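Local coordinates for reticulocyte binding protein (Streptococcus agalactiae COH1, PDB 3FAW) that probably hydrolyses alpha-1,6-glucosidic bonds in pullulan and related alpha-glucans, as a secreted, peptidoglycan-anchored pullulanase of Group B Streptococcus, at residues Q44-T49 with R119-F124; T49-S54 with G98-K103. All coordinates share one frame; numbering follows the deposited sequence.

Contact 1. Residues Q44-T49 with R119-F124; sequences QQTDLT and RQSWEF
The Phe124 ring lies against the backbone of Asp47, whose N sits over one face, and obliquely on that same side comes the Gln45 side chain. The Gln45 amide, turned 26° from the ring plane, brings CD to 3.5 Å from Phe124 CE2. A water meets the ring edge in plane and bridges Gln45 OE1, to which it donates, and Gln120 NE2. The guanidinium of Arg119 has Gln44 CG over one face, 3.3 Å from NH2; the two side chains run side by side, pointing the same way. Gln44 NE2 turns to Asp42. Gln44 pairs with Arg119 and Gln45 with Gln120 in parallel, joining strands 40-47 and 114-120, the first and last of the N-terminal sheet, presumably that of domain N2. Gln45 N donates to Arg119 O (2.9 Å), and Ser121 N to Gln45 O in a longer, nearly straight bond (3.3 Å, 176°). Ser121 is then the N-cap of helix 122-129, its OG accepting from Phe124 N. Gln45 CG stands anti to the backbone N (chi1 -171°) and the chain runs extended to the amide; NE2 donates to Asp47 O (3.1 Å) and to Phe100 O, so backbone carbonyls hold the amide beside the ring.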
ATOM      1  N   GLN A  44     -31.421 -13.934  12.451  1.00 19.04           N
ATOM      2  CA  GLN A  44     -30.120 -14.559  12.244  1.00 19.46           C
ATOM      3  C   GLN A  44     -29.872 -15.644  13.287  1.00 18.99           C
ATOM      4  O   GLN A  44     -30.228 -15.476  14.460  1.00 18.62           O
ATOM      5  CB  GLN A  44     -28.993 -13.522  12.313  1.00 19.71           C
ATOM      6  CG  GLN A  44     -29.115 -12.369  11.316  1.00 22.15           C
ATOM      7  CD  GLN A  44     -30.074 -11.269  11.772  1.00 26.32           C
ATOM      8  OE1 GLN A  44     -30.186 -10.982  12.964  1.00 25.41           O
ATOM      9  NE2 GLN A  44     -30.761 -10.644  10.816  1.00 25.97           N
ATOM     10  N   GLN A  45     -29.271 -16.755  12.857  1.00 18.49           N
ATOM     11  CA  GLN A  45     -28.798 -17.785  13.784  1.00 18.08           C
ATOM     12  C   GLN A  45     -27.341 -17.507  14.165  1.00 18.74           C
ATOM     13  O   GLN A  45     -26.465 -17.432  13.295  1.00 18.82           O
ATOM     14  CB  GLN A  45     -28.938 -19.189  13.188  1.00 18.64           C
ATOM     15  CG  GLN A  45     -28.652 -20.302  14.210  1.00 17.59           C
ATOM     16  CD  GLN A  45     -28.993 -21.695  13.718  1.00 16.70           C
ATOM     17  OE1 GLN A  45     -29.584 -21.868  12.652  1.00 17.34           O
ATOM     18  NE2 GLN A  45     -28.615 -22.703  14.498  1.00 14.06           N
ATOM     19  N   THR A  46     -27.099 -17.375  15.471  1.00 18.10           N
ATOM     20  CA  THR A  46     -25.812 -16.947  16.016  1.00 16.75           C
ATOM     21  C   THR A  46     -25.022 -18.083  16.675  1.00 16.05           C
ATOM     22  O   THR A  46     -23.805 -17.983  16.834  1.00 15.46           O
ATOM     23  CB  THR A  46     -26.022 -15.826  17.051  1.00 18.12           C
ATOM     24  OG1 THR A  46     -26.813 -16.322  18.142  1.00 19.67           O
ATOM     25  CG2 THR A  46     -26.734 -14.632  16.410  1.00 15.44           C
ATOM     26  N   ASP A  47     -25.713 -19.148  17.077  1.00 15.39           N
ATOM     27  CA  ASP A  47     -25.053 -20.376  17.536  1.00 15.11           C
ATOM     28  C   ASP A  47     -26.008 -21.574  17.416  1.00 13.84           C
ATOM     29  O   ASP A  47     -27.109 -21.439  16.881  1.00 12.07           O
ATOM     30  CB  ASP A  47     -24.481 -20.213  18.961  1.00 16.06           C
ATOM     31  CG  ASP A  47     -25.553 -20.051  20.028  1.00 18.02           C
ATOM     32  OD1 ASP A  47     -26.691 -20.526  19.840  1.00 23.84           O
ATOM     33  OD2 ASP A  47     -25.240 -19.456  21.078  1.00 21.47           O
ATOM     34  N   LEU A  48     -25.591 -22.736  17.911  1.00 13.10           N
ATOM     35  CA  LEU A  48     -26.377 -23.960  17.749  1.00 14.42           C
ATOM     36  C   LEU A  48     -27.773 -23.863  18.365  1.00 16.46           C
ATOM     37  O   LEU A  48     -28.726 -24.435  17.829  1.00 17.43           O
ATOM     38  CB  LEU A  48     -25.626 -25.173  18.320  1.00 14.60           C
ATOM     39  CG  LEU A  48     -24.374 -25.622  17.553  1.00 14.71           C
ATOM     40  CD1 LEU A  48     -23.723 -26.832  18.230  1.00 15.25           C
ATOM     41  CD2 LEU A  48     -24.694 -25.942  16.095  1.00 13.10           C
ATOM     42  N   THR A  49     -27.895 -23.127  19.471  1.00 17.63           N
ATOM     43  CA  THR A  49     -29.146 -23.061  20.228  1.00 17.72           C
ATOM     44  C   THR A  49     -29.730 -21.647  20.367  1.00 18.34           C
ATOM     45  O   THR A  49     -30.475 -21.381  21.313  1.00 19.04           O
ATOM     46  CB  THR A  49     -28.954 -23.665  21.639  1.00 18.05           C
ATOM     47  OG1 THR A  49     -28.001 -22.887  22.372  1.00 17.45           O
ATOM     48  CG2 THR A  49     -28.469 -25.119  21.551  1.00 17.23           C
ATOM     49  N   ARG A 119     -30.710 -16.128   8.523  1.00 20.75           N
ATOM     50  CA  ARG A 119     -29.410 -15.959   7.886  1.00 21.07           C
ATOM     51  C   ARG A 119     -28.362 -16.381   8.905  1.00 19.18           C
ATOM     52  O   ARG A 119     -28.513 -16.112  10.095  1.00 18.87           O
ATOM     53  CB  ARG A 119     -29.221 -14.481   7.495  1.00 21.63           C
ATOM     54  CG  ARG A 119     -27.810 -14.081   7.056  1.00 24.89           C
ATOM     55  CD  ARG A 119     -27.783 -12.650   6.521  1.00 25.38           C
ATOM     56  NE  ARG A 119     -28.156 -11.662   7.539  1.00 27.20           N
ATOM     57  CZ  ARG A 119     -27.306 -11.032   8.354  1.00 29.46           C
ATOM     58  NH1 ARG A 119     -25.998 -11.267   8.302  1.00 30.74           N
ATOM     59  NH2 ARG A 119     -27.771 -10.154   9.237  1.00 29.54           N
ATOM     60  N   GLN A 120     -27.301 -17.039   8.454  1.00 17.53           N
ATOM     61  CA  GLN A 120     -26.210 -17.404   9.356  1.00 16.67           C
ATOM     62  C   GLN A 120     -25.280 -16.211   9.545  1.00 15.61           C
ATOM     63  O   GLN A 120     -24.790 -15.653   8.566  1.00 14.36           O
ATOM     64  CB  GLN A 120     -25.432 -18.600   8.808  1.00 17.43           C
ATOM     65  CG  GLN A 120     -26.215 -19.903   8.840  1.00 17.46           C
ATOM     66  CD  GLN A 120     -25.504 -21.039   8.128  1.00 16.30           C
ATOM     67  OE1 GLN A 120     -24.794 -20.827   7.145  1.00 15.31           O
ATOM     68  NE2 GLN A 120     -25.702 -22.256   8.619  1.00 14.07           N
ATOM     69  N   SER A 121     -25.042 -15.817  10.799  1.00 14.53           N
ATOM     70  CA  SER A 121     -24.099 -14.730  11.091  1.00 14.01           C
ATOM     71  C   SER A 121     -22.696 -15.185  10.704  1.00 13.02           C
ATOM     72  O   SER A 121     -22.427 -16.382  10.684  1.00 12.23           O
ATOM     73  CB  SER A 121     -24.142 -14.331  12.575  1.00 14.31           C
ATOM     74  OG  SER A 121     -23.507 -15.297  13.401  1.00 12.68           O
ATOM     75  N   TRP A 122     -21.806 -14.244  10.401  1.00 12.21           N
ATOM     76  CA  TRP A 122     -20.437 -14.615  10.031  1.00 12.67           C
ATOM     77  C   TRP A 122     -19.707 -15.358  11.161  1.00 12.53           C
ATOM     78  O   TRP A 122     -18.924 -16.267  10.887  1.00 14.18           O
ATOM     79  CB  TRP A 122     -19.626 -13.409   9.513  1.00 11.70           C
ATOM     80  CG  TRP A 122     -19.242 -12.369  10.536  1.00 11.57           C
ATOM     81  CD1 TRP A 122     -19.890 -11.190  10.788  1.00 11.65           C
ATOM     82  CD2 TRP A 122     -18.104 -12.393  11.409  1.00 11.02           C
ATOM     83  NE1 TRP A 122     -19.237 -10.493  11.774  1.00 10.85           N
ATOM     84  CE2 TRP A 122     -18.136 -11.205  12.171  1.00  9.57           C
ATOM     85  CE3 TRP A 122     -17.063 -13.306  11.624  1.00  9.51           C
ATOM     86  CZ2 TRP A 122     -17.167 -10.905  13.136  1.00  9.75           C
ATOM     87  CZ3 TRP A 122     -16.100 -13.007  12.586  1.00 11.34           C
ATOM     88  CH2 TRP A 122     -16.162 -11.814  13.330  1.00 11.31           C
ATOM     89  N   GLU A 123     -19.972 -14.987  12.415  1.00 12.77           N
ATOM     90  CA  GLU A 123     -19.407 -15.702  13.570  1.00 14.30           C
ATOM     91  C   GLU A 123     -19.861 -17.165  13.605  1.00 13.85           C
ATOM     92  O   GLU A 123     -19.071 -18.061  13.908  1.00 13.04           O
ATOM     93  CB  GLU A 123     -19.797 -15.035  14.904  1.00 13.96           C
ATOM     94  CG  GLU A 123     -19.228 -13.632  15.123  1.00 14.77           C
ATOM     95  CD  GLU A 123     -20.167 -12.523  14.674  1.00 15.87           C
ATOM     96  OE1 GLU A 123     -21.045 -12.774  13.815  1.00 16.87           O
ATOM     97  OE2 GLU A 123     -20.019 -11.395  15.178  1.00 15.74           O
ATOM     98  N   PHE A 124     -21.140 -17.388  13.313  1.00 13.83           N
ATOM     99  CA  PHE A 124     -21.712 -18.737  13.256  1.00 14.20           C
ATOM    100  C   PHE A 124     -21.204 -19.501  12.025  1.00 15.08           C
ATOM    101  O   PHE A 124     -20.966 -20.710  12.101  1.00 14.75           O
ATOM    102  CB  PHE A 124     -23.246 -18.660  13.250  1.00 15.53           C
ATOM    103  CG  PHE A 124     -23.941 -20.003  13.391  1.00 15.36           C
ATOM    104  CD1 PHE A 124     -23.595 -20.882  14.408  1.00 13.91           C
ATOM    105  CD2 PHE A 124     -24.965 -20.361  12.521  1.00 14.71           C
ATOM    106  CE1 PHE A 124     -24.243 -22.110  14.544  1.00 14.59           C
ATOM    107  CE2 PHE A 124     -25.619 -21.583  12.651  1.00 15.23           C
ATOM    108  CZ  PHE A 124     -25.256 -22.459  13.665  1.00 15.23           C
TER
HETATM  109  O   HOH W   1     -28.214 -22.529  10.292  1.00 28.27           O

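Contact 2. Residues T49-S54 with G98-K103; sequences TSIQAS and GDFNPK
Ile51 sets its CD1 methyl squarely over the centre of the Phe100 ring, 3.9 Å from the centroid and 8° off the ring normal, a CH-pi contact between two buried side chains. The Ile51 torsions account for this: CG1 stands beside the backbone N, anti to the carbonyl carbon (chi1 -70°), and CD1 continues fully extended from it (chi2 -180°). CG1 also lies on that face but nearer the rim, 3.9 Å from Phe100 CD2. The CB bond of Phe100 points toward strand 50-55, and its CG likewise stands beside the backbone N, anti to the carbonyl carbon. The opposite face of the ring has Gly98 C of the same segment 3.9 Å above the plane, offset toward the rim; having no side chain, Gly98 lets the ring settle this close. In the plane, at the edge, Ser50 N approaches CD2 at 3.8 Å. Strand 50-55 here enters the N-terminal sheet beside strand 93-98, its antiparallel neighbour, and Phe100 belongs to the loop that leaves strand 93-98 for strand 108-111. Phe107 of that loop meets the Phe100 ring edge-to-face. Gly98 N makes a weak bond to Thr49 O (3.4 Å). Gly98 O lies beside Thr49, 3.1 Å from its CB and 3.0 Å from its CA, the latter a C-H...O contact, and the CG2 methyl of Thr49 is also near this oxygen. Further along the loop, Asn101 OD1 accepts from Lys103 N, 3.2 Å away and above the carbonyl plane, forming an Asx turn.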
ATOM      1  N   THR A  49     -27.895 -23.127  19.471  1.00 17.63           N
ATOM      2  CA  THR A  49     -29.146 -23.061  20.228  1.00 17.72           C
ATOM      3  C   THR A  49     -29.730 -21.647  20.367  1.00 18.34           C
ATOM      4  O   THR A  49     -30.475 -21.381  21.313  1.00 19.04           O
ATOM      5  CB  THR A  49     -28.954 -23.665  21.639  1.00 18.05           C
ATOM      6  OG1 THR A  49     -28.001 -22.887  22.372  1.00 17.45           O
ATOM      7  CG2 THR A  49     -28.469 -25.119  21.551  1.00 17.23           C
ATOM      8  N   SER A  50     -29.415 -20.746  19.437  1.00 18.84           N
ATOM      9  CA  SER A  50     -29.865 -19.351  19.558  1.00 20.95           C
ATOM     10  C   SER A  50     -30.123 -18.648  18.220  1.00 21.70           C
ATOM     11  O   SER A  50     -29.295 -18.705  17.304  1.00 22.25           O
ATOM     12  CB  SER A  50     -28.859 -18.537  20.383  1.00 21.05           C
ATOM     13  OG  SER A  50     -29.423 -17.301  20.793  1.00 23.30           O
ATOM     14  N   ILE A  51     -31.276 -17.982  18.134  1.00 21.42           N
ATOM     15  CA  ILE A  51     -31.647 -17.168  16.974  1.00 22.84           C
ATOM     16  C   ILE A  51     -32.126 -15.784  17.418  1.00 21.98           C
ATOM     17  O   ILE A  51     -33.019 -15.674  18.254  1.00 22.14           O
ATOM     18  CB  ILE A  51     -32.763 -17.843  16.143  1.00 23.36           C
ATOM     19  CG1 ILE A  51     -32.218 -19.089  15.436  1.00 24.49           C
ATOM     20  CG2 ILE A  51     -33.352 -16.862  15.117  1.00 24.03           C
ATOM     21  CD1 ILE A  51     -33.246 -19.814  14.588  1.00 24.21           C
ATOM     22  N   GLN A  52     -31.531 -14.730  16.860  1.00 22.65           N
ATOM     23  CA  GLN A  52     -31.977 -13.363  17.143  1.00 23.47           C
ATOM     24  C   GLN A  52     -32.902 -12.859  16.035  1.00 21.60           C
ATOM     25  O   GLN A  52     -32.544 -12.886  14.858  1.00 20.87           O
ATOM     26  CB  GLN A  52     -30.795 -12.404  17.360  1.00 23.89           C
ATOM     27  CG  GLN A  52     -29.788 -12.297  16.224  1.00 26.38           C
ATOM     28  CD  GLN A  52     -28.821 -11.141  16.415  1.00 28.68           C
ATOM     29  OE1 GLN A  52     -28.478 -10.776  17.544  1.00 31.88           O
ATOM     30  NE2 GLN A  52     -28.375 -10.557  15.307  1.00 32.91           N
ATOM     31  N   ALA A  53     -34.100 -12.423  16.429  1.00 20.16           N
ATOM     32  CA  ALA A  53     -35.113 -11.922  15.503  1.00 19.39           C
ATOM     33  C   ALA A  53     -35.317 -10.432  15.727  1.00 18.73           C
ATOM     34  O   ALA A  53     -35.608 -10.004  16.849  1.00 17.92           O
ATOM     35  CB  ALA A  53     -36.432 -12.660  15.706  1.00 18.76           C
ATOM     36  N   SER A  54     -35.170  -9.645  14.665  1.00 17.30           N
ATOM     37  CA  SER A  54     -35.329  -8.196  14.757  1.00 17.81           C
ATOM     38  C   SER A  54     -36.775  -7.787  14.475  1.00 16.49           C
ATOM     39  O   SER A  54     -37.403  -8.287  13.537  1.00 16.41           O
ATOM     40  CB  SER A  54     -34.383  -7.491  13.791  1.00 17.84           C
ATOM     41  OG  SER A  54     -34.418  -6.094  13.997  1.00 25.63           O
ATOM     42  N   GLY A  98     -33.606 -22.681  21.659  1.00 14.92           N
ATOM     43  CA  GLY A  98     -34.100 -24.005  21.282  1.00 15.43           C
ATOM     44  C   GLY A  98     -32.986 -24.818  20.644  1.00 16.06           C
ATOM     45  O   GLY A  98     -31.841 -24.387  20.633  1.00 16.95           O
ATOM     46  N   ASP A  99     -33.316 -25.994  20.120  1.00 15.78           N
ATOM     47  CA  ASP A  99     -32.330 -26.844  19.447  1.00 16.31           C
ATOM     48  C   ASP A  99     -32.421 -26.609  17.940  1.00 15.37           C
ATOM     49  O   ASP A  99     -33.303 -27.149  17.268  1.00 14.43           O
ATOM     50  CB  ASP A  99     -32.565 -28.323  19.794  1.00 16.26           C
ATOM     51  CG  ASP A  99     -31.450 -29.240  19.292  1.00 17.50           C
ATOM     52  OD1 ASP A  99     -30.714 -28.873  18.350  1.00 13.60           O
ATOM     53  OD2 ASP A  99     -31.308 -30.344  19.856  1.00 20.38           O
ATOM     54  N   PHE A 100     -31.510 -25.793  17.417  1.00 16.86           N
ATOM     55  CA  PHE A 100     -31.552 -25.385  16.010  1.00 18.03           C
ATOM     56  C   PHE A 100     -30.398 -25.997  15.212  1.00 18.99           C
ATOM     57  O   PHE A 100     -29.407 -25.328  14.911  1.00 18.56           O
ATOM     58  CB  PHE A 100     -31.539 -23.859  15.904  1.00 17.80           C
ATOM     59  CG  PHE A 100     -32.650 -23.188  16.667  1.00 18.04           C
ATOM     60  CD1 PHE A 100     -33.978 -23.484  16.393  1.00 19.34           C
ATOM     61  CD2 PHE A 100     -32.366 -22.245  17.648  1.00 19.61           C
ATOM     62  CE1 PHE A 100     -35.008 -22.856  17.090  1.00 20.94           C
ATOM     63  CE2 PHE A 100     -33.384 -21.617  18.349  1.00 18.35           C
ATOM     64  CZ  PHE A 100     -34.710 -21.922  18.070  1.00 20.24           C
ATOM     65  N   ASN A 101     -30.549 -27.276  14.869  1.00 19.81           N
ATOM     66  CA  ASN A 101     -29.540 -28.013  14.102  1.00 21.30           C
ATOM     67  C   ASN A 101     -29.384 -27.392  12.714  1.00 21.83           C
ATOM     68  O   ASN A 101     -30.340 -27.387  11.933  1.00 21.32           O
ATOM     69  CB  ASN A 101     -29.940 -29.493  13.989  1.00 21.87           C
ATOM     70  CG  ASN A 101     -28.838 -30.376  13.397  1.00 22.88           C
ATOM     71  OD1 ASN A 101     -27.821 -29.893  12.897  1.00 21.89           O
ATOM     72  ND2 ASN A 101     -29.049 -31.686  13.454  1.00 22.00           N
ATOM     73  N   PRO A 102     -28.185 -26.856  12.400  1.00 22.62           N
ATOM     74  CA  PRO A 102     -28.003 -26.191  11.104  1.00 23.26           C
ATOM     75  C   PRO A 102     -28.197 -27.106   9.889  1.00 24.07           C
ATOM     76  O   PRO A 102     -28.443 -26.612   8.791  1.00 23.02           O
ATOM     77  CB  PRO A 102     -26.564 -25.655  11.171  1.00 23.50           C
ATOM     78  CG  PRO A 102     -25.895 -26.422  12.244  1.00 23.41           C
ATOM     79  CD  PRO A 102     -26.955 -26.820  13.218  1.00 22.68           C
ATOM     80  N   LYS A 103     -28.103 -28.420  10.091  1.00 26.06           N
ATOM     81  CA  LYS A 103     -28.360 -29.394   9.024  1.00 27.80           C
ATOM     82  C   LYS A 103     -29.845 -29.451   8.637  1.00 27.56           C
ATOM     83  O   LYS A 103     -30.183 -29.841   7.516  1.00 26.76           O
ATOM     84  CB  LYS A 103     -27.861 -30.781   9.443  1.00 28.01           C
ATOM     85  CG  LYS A 103     -26.342 -30.859   9.608  1.00 30.78           C
ATOM     86  CD  LYS A 103     -25.886 -32.264   9.961  1.00 33.25           C
ATOM     87  CE  LYS A 103     -24.378 -32.428   9.805  1.00 36.71           C
ATOM     88  NZ  LYS A 103     -23.608 -31.560  10.742  1.00 39.51           N
TER

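The two contacts lie with centres about 7 Å apart in one N-terminal beta domain, on the same side of the chain's centre, and share Thr49 in the turn between strands 40-47 and 50-55. Along the chain the order is 44-49, 49-54, 98-103, 119-124, so contact 2 falls between the two segments of contact 1. Strands 40-47 and 50-55 are sheet neighbours, joined by a probable hydrogen bond from Gln52 N to Gln44 O (2.8 Å), while Gln45 CG packs on Ser50 O. The hairpin 44-54 thus meets 119-124 through its first strand and 98-103 through the turn and second strand, bringing distant parts of the chain together in this domain.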